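Local coordinates for conserved protein (Methanothermobacter thermautotrophicus, PDB 2WNY), which is of unknown function but probably binds RNA, as a DUF54 family protein whose gene lies in the archaeal exosome superoperon, at residues T73-F76 and R77-D81; D81-E84 and D85-D88; A127-E130 and V131-N135. The protein carries 1 engineered substitution. All blocks are in the same frame, centred on the assembly; numbering follows the deposited sequence.

Interaction 1. Residues T73-F76 and R77-D81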
ATOM      1  N   THR A  73      -6.043   3.899   9.505  1.00 35.75           N
ATOM      2  CA  THR A  73      -6.609   4.971  10.351  1.00 37.90           C
ATOM      3  C   THR A  73      -5.782   5.250  11.617  1.00 42.23           C
ATOM      4  O   THR A  73      -5.566   6.414  11.964  1.00 44.83           O
ATOM      5  CB  THR A  73      -8.098   4.700  10.712  1.00 36.34           C
ATOM      6  OG1 THR A  73      -8.841   4.507   9.506  1.00 33.83           O
ATOM      7  CG2 THR A  73      -8.713   5.868  11.482  1.00 42.27           C
ATOM      8  N   GLU A  74      -5.328   4.201  12.307  1.00 44.13           N
ATOM      9  CA  GLU A  74      -4.505   4.390  13.518  1.00 48.42           C
ATOM     10  C   GLU A  74      -3.184   5.077  13.149  1.00 46.62           C
ATOM     11  O   GLU A  74      -2.756   6.031  13.801  1.00 48.08           O
ATOM     12  CB  GLU A  74      -4.190   3.056  14.207  1.00 50.15           C
ATOM     13  CG  GLU A  74      -5.393   2.222  14.601  1.00 57.46           C
ATOM     14  CD  GLU A  74      -5.037   0.765  14.892  1.00 71.48           C
ATOM     15  OE1 GLU A  74      -3.880   0.344  14.646  1.00 64.37           O
ATOM     16  OE2 GLU A  74      -5.932   0.035  15.373  1.00 80.48           O
ATOM     17  N   VAL A  75      -2.561   4.589  12.084  1.00 41.67           N
ATOM     18  CA  VAL A  75      -1.269   5.104  11.630  1.00 41.21           C
ATOM     19  C   VAL A  75      -1.373   6.586  11.222  1.00 42.00           C
ATOM     20  O   VAL A  75      -0.581   7.405  11.670  1.00 42.72           O
ATOM     21  CB  VAL A  75      -0.689   4.230  10.469  1.00 37.64           C
ATOM     22  CG1 VAL A  75       0.547   4.874   9.832  1.00 35.57           C
ATOM     23  CG2 VAL A  75      -0.350   2.821  10.978  1.00 38.17           C
ATOM     24  N   PHE A  76      -2.376   6.922  10.413  1.00 40.24           N
ATOM     25  CA  PHE A  76      -2.411   8.215   9.725  1.00 41.95           C
ATOM     26  C   PHE A  76      -3.378   9.276  10.273  1.00 47.58           C
ATOM     27  O   PHE A  76      -3.487  10.378   9.705  1.00 50.83           O
ATOM     28  CB  PHE A  76      -2.582   7.989   8.212  1.00 38.45           C
ATOM     29  CG  PHE A  76      -1.393   7.339   7.583  1.00 38.64           C
ATOM     30  CD1 PHE A  76      -0.147   7.970   7.629  1.00 43.92           C
ATOM     31  CD2 PHE A  76      -1.496   6.085   6.969  1.00 33.84           C
ATOM     32  CE1 PHE A  76       0.976   7.384   7.068  1.00 35.41           C
ATOM     33  CE2 PHE A  76      -0.373   5.469   6.384  1.00 36.27           C
ATOM     34  CZ  PHE A  76       0.868   6.116   6.434  1.00 45.31           C
ATOM     35  N   ARG A  77      -4.061   8.951  11.376  1.00 48.49           N
ATOM     36  CA  ARG A  77      -4.868   9.910  12.145  1.00 52.69           C
ATOM     37  C   ARG A  77      -4.012  11.158  12.363  1.00 55.04           C
ATOM     38  O   ARG A  77      -2.881  11.045  12.846  1.00 55.33           O
ATOM     39  CB  ARG A  77      -5.267   9.276  13.492  1.00 55.97           C
ATOM     40  CG  ARG A  77      -5.944  10.184  14.551  1.00 64.10           C
ATOM     41  CD  ARG A  77      -7.421  10.450  14.274  1.00 77.06           C
ATOM     42  NE  ARG A  77      -8.203   9.223  14.100  1.00 83.85           N
ATOM     43  CZ  ARG A  77      -9.480   9.185  13.715  1.00 86.98           C
ATOM     44  NH1 ARG A  77     -10.151  10.310  13.466  1.00 91.15           N
ATOM     45  NH2 ARG A  77     -10.093   8.014  13.584  1.00 77.59           N
ATOM     46  N   GLY A  78      -4.531  12.318  11.951  1.00 55.79           N
ATOM     47  CA  GLY A  78      -3.839  13.605  12.089  1.00 59.87           C
ATOM     48  C   GLY A  78      -2.580  13.774  11.254  1.00 57.79           C
ATOM     49  O   GLY A  78      -1.788  14.679  11.493  1.00 61.34           O
ATOM     50  N   ARG A  79      -2.389  12.904  10.269  1.00 52.65           N
ATOM     51  CA  ARG A  79      -1.215  12.976   9.423  1.00 51.61           C
ATOM     52  C   ARG A  79      -1.632  13.147   7.964  1.00 50.78           C
ATOM     53  O   ARG A  79      -0.963  12.651   7.041  1.00 47.28           O
ATOM     54  CB  ARG A  79      -0.358  11.715   9.617  1.00 47.87           C
ATOM     55  CG  ARG A  79       0.374  11.670  10.946  1.00 52.79           C
ATOM     56  CD  ARG A  79       1.063  10.349  11.167  1.00 51.47           C
ATOM     57  NE  ARG A  79       2.157  10.143  10.215  1.00 53.08           N
ATOM     58  CZ  ARG A  79       2.930   9.060  10.172  1.00 57.36           C
ATOM     59  NH1 ARG A  79       2.738   8.059  11.019  1.00 55.63           N
ATOM     60  NH2 ARG A  79       3.903   8.978   9.277  1.00 52.99           N
ATOM     61  N   MET A  80      -2.740  13.849   7.748  1.00 53.28           N
ATOM     62  CA  MET A  80      -3.308  13.940   6.401  1.00 54.99           C
ATOM     63  C   MET A  80      -2.373  14.708   5.465  1.00 57.20           C
ATOM     64  O   MET A  80      -2.232  14.353   4.294  1.00 57.16           O
ATOM     65  CB  MET A  80      -4.717  14.549   6.424  1.00 57.03           C
ATOM     66  CG  MET A  80      -5.406  14.619   5.060  1.00 57.75           C
ATOM     67  SD  MET A  80      -5.671  13.022   4.242  1.00 53.60           S
ATOM     68  CE  MET A  80      -6.148  13.582   2.608  1.00 50.80           C
ATOM     69  N   ASP A  81      -1.705  15.722   6.001  1.00 61.58           N
ATOM     70  CA  ASP A  81      -0.783  16.545   5.221  1.00 64.98           C
ATOM     71  C   ASP A  81       0.382  15.736   4.608  1.00 62.19           C
ATOM     72  O   ASP A  81       1.001  16.182   3.643  1.00 63.90           O
ATOM     73  CB  ASP A  81      -0.269  17.705   6.070  1.00 70.64           C
ATOM     74  CG  ASP A  81       0.644  17.249   7.193  1.00 72.51           C
ATOM     75  OD1 ASP A  81       0.485  16.114   7.696  1.00 67.58           O
ATOM     76  OD2 ASP A  81       1.528  18.039   7.571  1.00 78.91           O
TER
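Arg79 folds back from the loop against the last turn of helix 62-76, where it meets Val75 and Phe76. Its CG stands beside the backbone N (chi1 -73°) and the chain bends at chi3. The bend sets the guanidinium obliquely beside the Phe76 ring, so that Phe76 CE1 lies over one face of the guanidinium, 4.0 Å from Arg79 CZ; the two planes are 60° apart. CD of Arg79 passes 3.4 Å from Val75 O, and NH1 makes a weak hydrogen bond to the same oxygen. The charge of Arg79 is met by Glu82, whose OE2 forms a salt bridge with Arg79 NE. Arg77 takes the other course: its CG is anti to the backbone N (chi1 171°), and two further bends lay it alongside Thr73, where Arg77 NH2 comes 3.3 Å from Thr73 CG2. Thr73 OG1 bonds Met69 O. Arg77 N makes a weak hydrogen bond to Thr73 O, 3.0 Å away. The backbone closes as a type II beta turn, with Arg79 N 2.8 Å from Phe76 O and Gly78 at positive phi. The oxygens of Thr73, Val75 and Phe76 thus take loop donors, two weakly, and Glu82 probably balances the charge that rests on Phe76 CE1.

Interaction 2. Residues D81-E84 and D85-D88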
ATOM      1  N   ASP A  81      -1.705  15.722   6.001  1.00 61.58           N
ATOM      2  CA  ASP A  81      -0.783  16.545   5.221  1.00 64.98           C
ATOM      3  C   ASP A  81       0.382  15.736   4.608  1.00 62.19           C
ATOM      4  O   ASP A  81       1.001  16.182   3.643  1.00 63.90           O
ATOM      5  CB  ASP A  81      -0.269  17.705   6.070  1.00 70.64           C
ATOM      6  CG  ASP A  81       0.644  17.249   7.193  1.00 72.51           C
ATOM      7  OD1 ASP A  81       0.485  16.114   7.696  1.00 67.58           O
ATOM      8  OD2 ASP A  81       1.528  18.039   7.571  1.00 78.91           O
ATOM      9  N   GLU A  82       0.654  14.550   5.154  1.00 56.45           N
ATOM     10  CA  GLU A  82       1.662  13.643   4.599  1.00 55.58           C
ATOM     11  C   GLU A  82       1.127  12.812   3.427  1.00 52.73           C
ATOM     12  O   GLU A  82       1.894  12.137   2.738  1.00 52.37           O
ATOM     13  CB  GLU A  82       2.194  12.689   5.676  1.00 53.43           C
ATOM     14  CG  GLU A  82       3.058  13.347   6.745  1.00 60.12           C
ATOM     15  CD  GLU A  82       3.566  12.346   7.765  1.00 63.70           C
ATOM     16  OE1 GLU A  82       4.304  11.408   7.373  1.00 62.01           O
ATOM     17  OE2 GLU A  82       3.224  12.495   8.960  1.00 64.26           O
ATOM     18  N   LEU A  83      -0.183  12.848   3.206  1.00 51.96           N
ATOM     19  CA  LEU A  83      -0.807  11.983   2.200  1.00 47.84           C
ATOM     20  C   LEU A  83      -1.426  12.772   1.060  1.00 49.30           C
ATOM     21  O   LEU A  83      -1.593  12.248  -0.038  1.00 46.65           O
ATOM     22  CB  LEU A  83      -1.872  11.086   2.848  1.00 45.15           C
ATOM     23  CG  LEU A  83      -1.452  10.111   3.957  1.00 46.51           C
ATOM     24  CD1 LEU A  83      -2.660   9.341   4.441  1.00 49.32           C
ATOM     25  CD2 LEU A  83      -0.347   9.131   3.501  1.00 37.43           C
ATOM     26  N   GLU A  84      -1.755  14.035   1.341  1.00 53.09           N
ATOM     27  CA  GLU A  84      -2.536  14.898   0.452  1.00 56.12           C
ATOM     28  C   GLU A  84      -2.027  14.967  -0.983  1.00 56.55           C
ATOM     29  O   GLU A  84      -2.817  15.087  -1.922  1.00 58.07           O
ATOM     30  CB  GLU A  84      -2.614  16.315   1.037  1.00 61.56           C
ATOM     31  CG  GLU A  84      -3.509  16.417   2.267  1.00 67.15           C
ATOM     32  CD  GLU A  84      -3.602  17.825   2.845  1.00 82.22           C
ATOM     33  OE1 GLU A  84      -2.551  18.480   3.055  1.00 84.66           O
ATOM     34  OE2 GLU A  84      -4.745  18.264   3.104  1.00 84.57           O
ATOM     35  N   ASP A  85      -0.709  14.900  -1.148  1.00 56.56           N
ATOM     36  CA  ASP A  85      -0.093  15.038  -2.468  1.00 57.46           C
ATOM     37  C   ASP A  85       0.135  13.682  -3.140  1.00 51.48           C
ATOM     38  O   ASP A  85       0.590  13.616  -4.277  1.00 51.56           O
ATOM     39  CB  ASP A  85       1.212  15.832  -2.365  1.00 61.82           C
ATOM     40  CG  ASP A  85       2.063  15.392  -1.192  1.00 64.64           C
ATOM     41  OD1 ASP A  85       2.541  14.236  -1.204  1.00 67.38           O
ATOM     42  OD2 ASP A  85       2.248  16.208  -0.260  1.00 79.60           O
ATOM     43  N   ARG A  86      -0.200  12.608  -2.437  1.00 46.20           N
ATOM     44  CA  ARG A  86       0.009  11.260  -2.961  1.00 42.94           C
ATOM     45  C   ARG A  86      -1.216  10.703  -3.703  1.00 41.25           C
ATOM     46  O   ARG A  86      -1.195   9.560  -4.155  1.00 39.85           O
ATOM     47  CB  ARG A  86       0.419  10.309  -1.838  1.00 39.43           C
ATOM     48  CG  ARG A  86       1.665  10.717  -1.069  1.00 45.49           C
ATOM     49  CD  ARG A  86       1.927   9.711   0.041  1.00 48.22           C
ATOM     50  NE  ARG A  86       2.677  10.288   1.149  1.00 56.30           N
ATOM     51  CZ  ARG A  86       3.889   9.902   1.537  1.00 53.23           C
ATOM     52  NH1 ARG A  86       4.516   8.916   0.915  1.00 48.89           N
ATOM     53  NH2 ARG A  86       4.474  10.509   2.562  1.00 55.01           N
ATOM     54  N   PHE A  87      -2.268  11.505  -3.835  1.00 42.40           N
ATOM     55  CA  PHE A  87      -3.480  11.108  -4.571  1.00 42.84           C
ATOM     56  C   PHE A  87      -3.317  11.426  -6.055  1.00 45.94           C
ATOM     57  O   PHE A  87      -2.751  12.466  -6.390  1.00 48.56           O
ATOM     58  CB  PHE A  87      -4.698  11.893  -4.056  1.00 44.09           C
ATOM     59  CG  PHE A  87      -5.166  11.481  -2.689  1.00 39.74           C
ATOM     60  CD1 PHE A  87      -6.246  10.611  -2.543  1.00 40.00           C
ATOM     61  CD2 PHE A  87      -4.542  11.977  -1.542  1.00 42.75           C
ATOM     62  CE1 PHE A  87      -6.696  10.234  -1.278  1.00 37.39           C
ATOM     63  CE2 PHE A  87      -4.976  11.602  -0.265  1.00 44.50           C
ATOM     64  CZ  PHE A  87      -6.060  10.726  -0.131  1.00 39.40           C
ATOM     65  N   ASP A  88      -3.843  10.580  -6.945  1.00 44.10           N
ATOM     66  CA  ASP A  88      -3.858  10.937  -8.376  1.00 47.32           C
ATOM     67  C   ASP A  88      -5.156  11.651  -8.789  1.00 49.53           C
ATOM     68  O   ASP A  88      -6.012  11.936  -7.940  1.00 47.09           O
ATOM     69  CB  ASP A  88      -3.532   9.733  -9.281  1.00 44.57           C
ATOM     70  CG  ASP A  88      -4.649   8.681  -9.320  1.00 47.60           C
ATOM     71  OD1 ASP A  88      -5.749   8.908  -8.772  1.00 40.98           O
ATOM     72  OD2 ASP A  88      -4.419   7.617  -9.935  1.00 53.56           O
TER
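Arg86 reaches back to the carbonyl of Glu82 across a four-residue turn with type I angles, Leu83 to Arg86, in the loop between helix 62-76 and strand 92-98, part of the RNA-binding family region. Its NE lies 2.6 Å from Glu82 O, a nearly straight bond (164°) in both the carbonyl and the guanidinium planes. NH2 adds a weak bond to the same oxygen. Arg86 CG sits beside its own backbone N (chi1 -57°), and the chain then runs extended to NE, which brings the group level with that carbonyl. CD2 of Leu83 packs beside it, 4.0 Å from Arg86 NE. The turn is closed by Arg86 N, 2.8 Å from Leu83 O and above its carbonyl plane. A leucine here has neither side-chain donor, and Glu82 O would probably lose the grip that holds it. Phe87 CD2 is 3.3 Å from Leu83 O, and Glu84 O meets the Phe87 ring at its edge. Further out, Leu83 packs on Phe72 and Phe76 of helix 62-76, while Phe87 lies against helix 129-139. Arg86 NH1 reaches Val110 O weakly, and Asp85 OD1 forms a salt bridge with Arg111 NH1.

Interaction 3. Residues A127-E130 and V131-N135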
ATOM      1  N   ALA A 127     -15.112  10.135  -9.150  1.00 55.26           N
ATOM      2  CA  ALA A 127     -13.787   9.565  -8.921  1.00 53.40           C
ATOM      3  C   ALA A 127     -12.723  10.597  -9.288  1.00 55.29           C
ATOM      4  O   ALA A 127     -12.123  10.534 -10.362  1.00 56.53           O
ATOM      5  CB  ALA A 127     -13.613   8.268  -9.717  1.00 53.48           C
ATOM      6  N   LYS A 128     -12.508  11.553  -8.387  1.00 54.87           N
ATOM      7  CA  LYS A 128     -11.602  12.678  -8.643  1.00 56.73           C
ATOM      8  C   LYS A 128     -10.752  12.966  -7.408  1.00 54.66           C
ATOM      9  O   LYS A 128     -11.138  12.594  -6.287  1.00 52.08           O
ATOM     10  CB  LYS A 128     -12.402  13.920  -9.047  1.00 60.64           C
ATOM     11  CG  LYS A 128     -11.648  14.858  -9.991  1.00 67.73           C
ATOM     12  CD  LYS A 128     -12.531  15.999 -10.515  1.00 77.07           C
ATOM     13  CE  LYS A 128     -12.896  17.010  -9.425  1.00 75.98           C
ATOM     14  NZ  LYS A 128     -13.189  18.358  -9.982  1.00 77.03           N
ATOM     15  N   ARG A 129      -9.605  13.620  -7.609  1.00 54.71           N
ATOM     16  CA  ARG A 129      -8.652  13.863  -6.517  1.00 53.60           C
ATOM     17  C   ARG A 129      -9.300  14.510  -5.290  1.00 53.79           C
ATOM     18  O   ARG A 129      -9.150  14.004  -4.178  1.00 50.71           O
ATOM     19  CB  ARG A 129      -7.443  14.696  -6.968  1.00 55.68           C
ATOM     20  CG  ARG A 129      -6.391  14.839  -5.865  1.00 54.29           C
ATOM     21  CD  ARG A 129      -5.318  15.853  -6.202  1.00 66.09           C
ATOM     22  NE  ARG A 129      -4.101  15.224  -6.709  1.00 66.90           N
ATOM     23  CZ  ARG A 129      -3.712  15.223  -7.985  1.00 73.68           C
ATOM     24  NH1 ARG A 129      -4.443  15.814  -8.925  1.00 78.36           N
ATOM     25  NH2 ARG A 129      -2.577  14.623  -8.325  1.00 76.81           N
ATOM     26  N   GLU A 130     -10.019  15.613  -5.501  1.00 55.80           N
ATOM     27  CA  GLU A 130     -10.581  16.381  -4.391  1.00 57.44           C
ATOM     28  C   GLU A 130     -11.566  15.562  -3.553  1.00 53.63           C
ATOM     29  O   GLU A 130     -11.574  15.671  -2.331  1.00 51.64           O
ATOM     30  CB  GLU A 130     -11.209  17.707  -4.867  1.00 62.42           C
ATOM     31  CG  GLU A 130     -12.467  17.559  -5.741  1.00 66.91           C
ATOM     32  CD  GLU A 130     -13.219  18.866  -5.953  1.00 82.03           C
ATOM     33  OE1 GLU A 130     -12.656  19.956  -5.686  1.00 84.75           O
ATOM     34  OE2 GLU A 130     -14.385  18.797  -6.400  1.00 86.07           O
ATOM     35  N   VAL A 131     -12.382  14.750  -4.220  1.00 51.26           N
ATOM     36  CA  VAL A 131     -13.366  13.912  -3.557  1.00 49.04           C
ATOM     37  C   VAL A 131     -12.645  12.860  -2.696  1.00 46.44           C
ATOM     38  O   VAL A 131     -12.954  12.687  -1.512  1.00 44.52           O
ATOM     39  CB  VAL A 131     -14.312  13.234  -4.588  1.00 50.01           C
ATOM     40  CG1 VAL A 131     -15.416  12.439  -3.890  1.00 44.96           C
ATOM     41  CG2 VAL A 131     -14.918  14.278  -5.525  1.00 53.28           C
ATOM     42  N   ALA A 132     -11.663  12.192  -3.290  1.00 43.95           N
ATOM     43  CA  ALA A 132     -10.891  11.168  -2.594  1.00 43.32           C
ATOM     44  C   ALA A 132     -10.163  11.752  -1.374  1.00 43.23           C
ATOM     45  O   ALA A 132     -10.233  11.194  -0.278  1.00 39.39           O
ATOM     46  CB  ALA A 132      -9.918  10.498  -3.547  1.00 41.83           C
ATOM     47  N   VAL A 133      -9.490  12.886  -1.582  1.00 44.32           N
ATOM     48  CA  VAL A 133      -8.806  13.615  -0.512  1.00 45.66           C
ATOM     49  C   VAL A 133      -9.767  13.927   0.646  1.00 46.59           C
ATOM     50  O   VAL A 133      -9.485  13.607   1.806  1.00 44.83           O
ATOM     51  CB  VAL A 133      -8.166  14.931  -1.060  1.00 49.72           C
ATOM     52  CG1 VAL A 133      -7.787  15.881   0.069  1.00 48.66           C
ATOM     53  CG2 VAL A 133      -6.952  14.606  -1.926  1.00 48.87           C
ATOM     54  N   GLU A 134     -10.898  14.550   0.323  1.00 48.56           N
ATOM     55  CA  GLU A 134     -11.889  14.909   1.344  1.00 50.90           C
ATOM     56  C   GLU A 134     -12.338  13.684   2.144  1.00 47.75           C
ATOM     57  O   GLU A 134     -12.418  13.736   3.375  1.00 45.65           O
ATOM     58  CB  GLU A 134     -13.099  15.632   0.732  1.00 52.43           C
ATOM     59  CG  GLU A 134     -14.233  15.941   1.731  1.00 59.14           C
ATOM     60  CD  GLU A 134     -13.790  16.792   2.929  1.00 75.49           C
ATOM     61  OE1 GLU A 134     -12.707  17.421   2.877  1.00 78.22           O
ATOM     62  OE2 GLU A 134     -14.538  16.837   3.931  1.00 81.08           O
ATOM     63  N   ASN A 135     -12.596  12.584   1.434  1.00 45.84           N
ATOM     64  CA  ASN A 135     -13.077  11.347   2.054  1.00 44.22           C
ATOM     65  C   ASN A 135     -12.085  10.741   3.035  1.00 42.30           C
ATOM     66  O   ASN A 135     -12.465  10.295   4.118  1.00 43.30           O
ATOM     67  CB  ASN A 135     -13.458  10.323   0.983  1.00 41.55           C
ATOM     68  CG  ASN A 135     -14.756  10.662   0.300  1.00 45.40           C
ATOM     69  OD1 ASN A 135     -15.481  11.565   0.720  1.00 39.45           O
ATOM     70  ND2 ASN A 135     -15.058   9.942  -0.767  1.00 38.74           N
TER
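Ala132 N, Val133 N and Glu134 N bond Lys128 O, Arg129 O and Glu130 O in the i to i+4 pattern of an alpha helix, the first two almost straight at 172°, and Val133 N to Arg129 O the shortest at 2.8 Å. On the side chains, Arg129 and Val133 lie side by side and point the same way. CG of Arg129 is anti to its backbone N (chi1 -175°), and it meets Val133 CG2 at 4.0 Å. Val133 CG2 also sits 3.2 Å from Arg129 O. The Arg129 chain then bends at chi3, and its NH2 makes a weak hydrogen bond to Phe87 O. These are the opening turns of the C-terminal helix 129-139, with Lys128 at the N-cap position. The helix packs against the loop that follows helix 62-76: Ala132 and Val133 touch Phe87, and Val133 also meets Met80. Val131 instead touches Ala124. Glu130 CG stands between its backbone N and carbonyl carbon (chi1 67°). Glu130 CG thereby comes 3.2 Å from Val131 N. The Glu130 carboxylate lies near Lys128, with a long salt bridge of 3.8 Å between Glu130 OE2 and Lys128 NZ. Glu134 turns its charge onward to a salt bridge with Arg137.

Interactions 1 and 2 run into each other at Asp81, and interaction 3 follows later; none nests within or crosses another. Interaction 1 closes the turn where helix 62-76 gives way to the loop. Interaction 2 begins at Asp81, which the two share, and closes the next turn before strand 92-98. Interaction 3 comes after strand 115-122 and starts helix 129-139. In space they meet: Phe76 CG is 3.9 Å from Leu83 CD1, and Met80 CE is 3.7 Å from Phe87 CE2. Residues 85-88 and 127-135 join through Phe87 CD2, 3.6 Å from Val133 CG2. The loop thus lies between the two helices and itself packs on strand 92-98, next to the edge strand 109-110 of the antiparallel sheet.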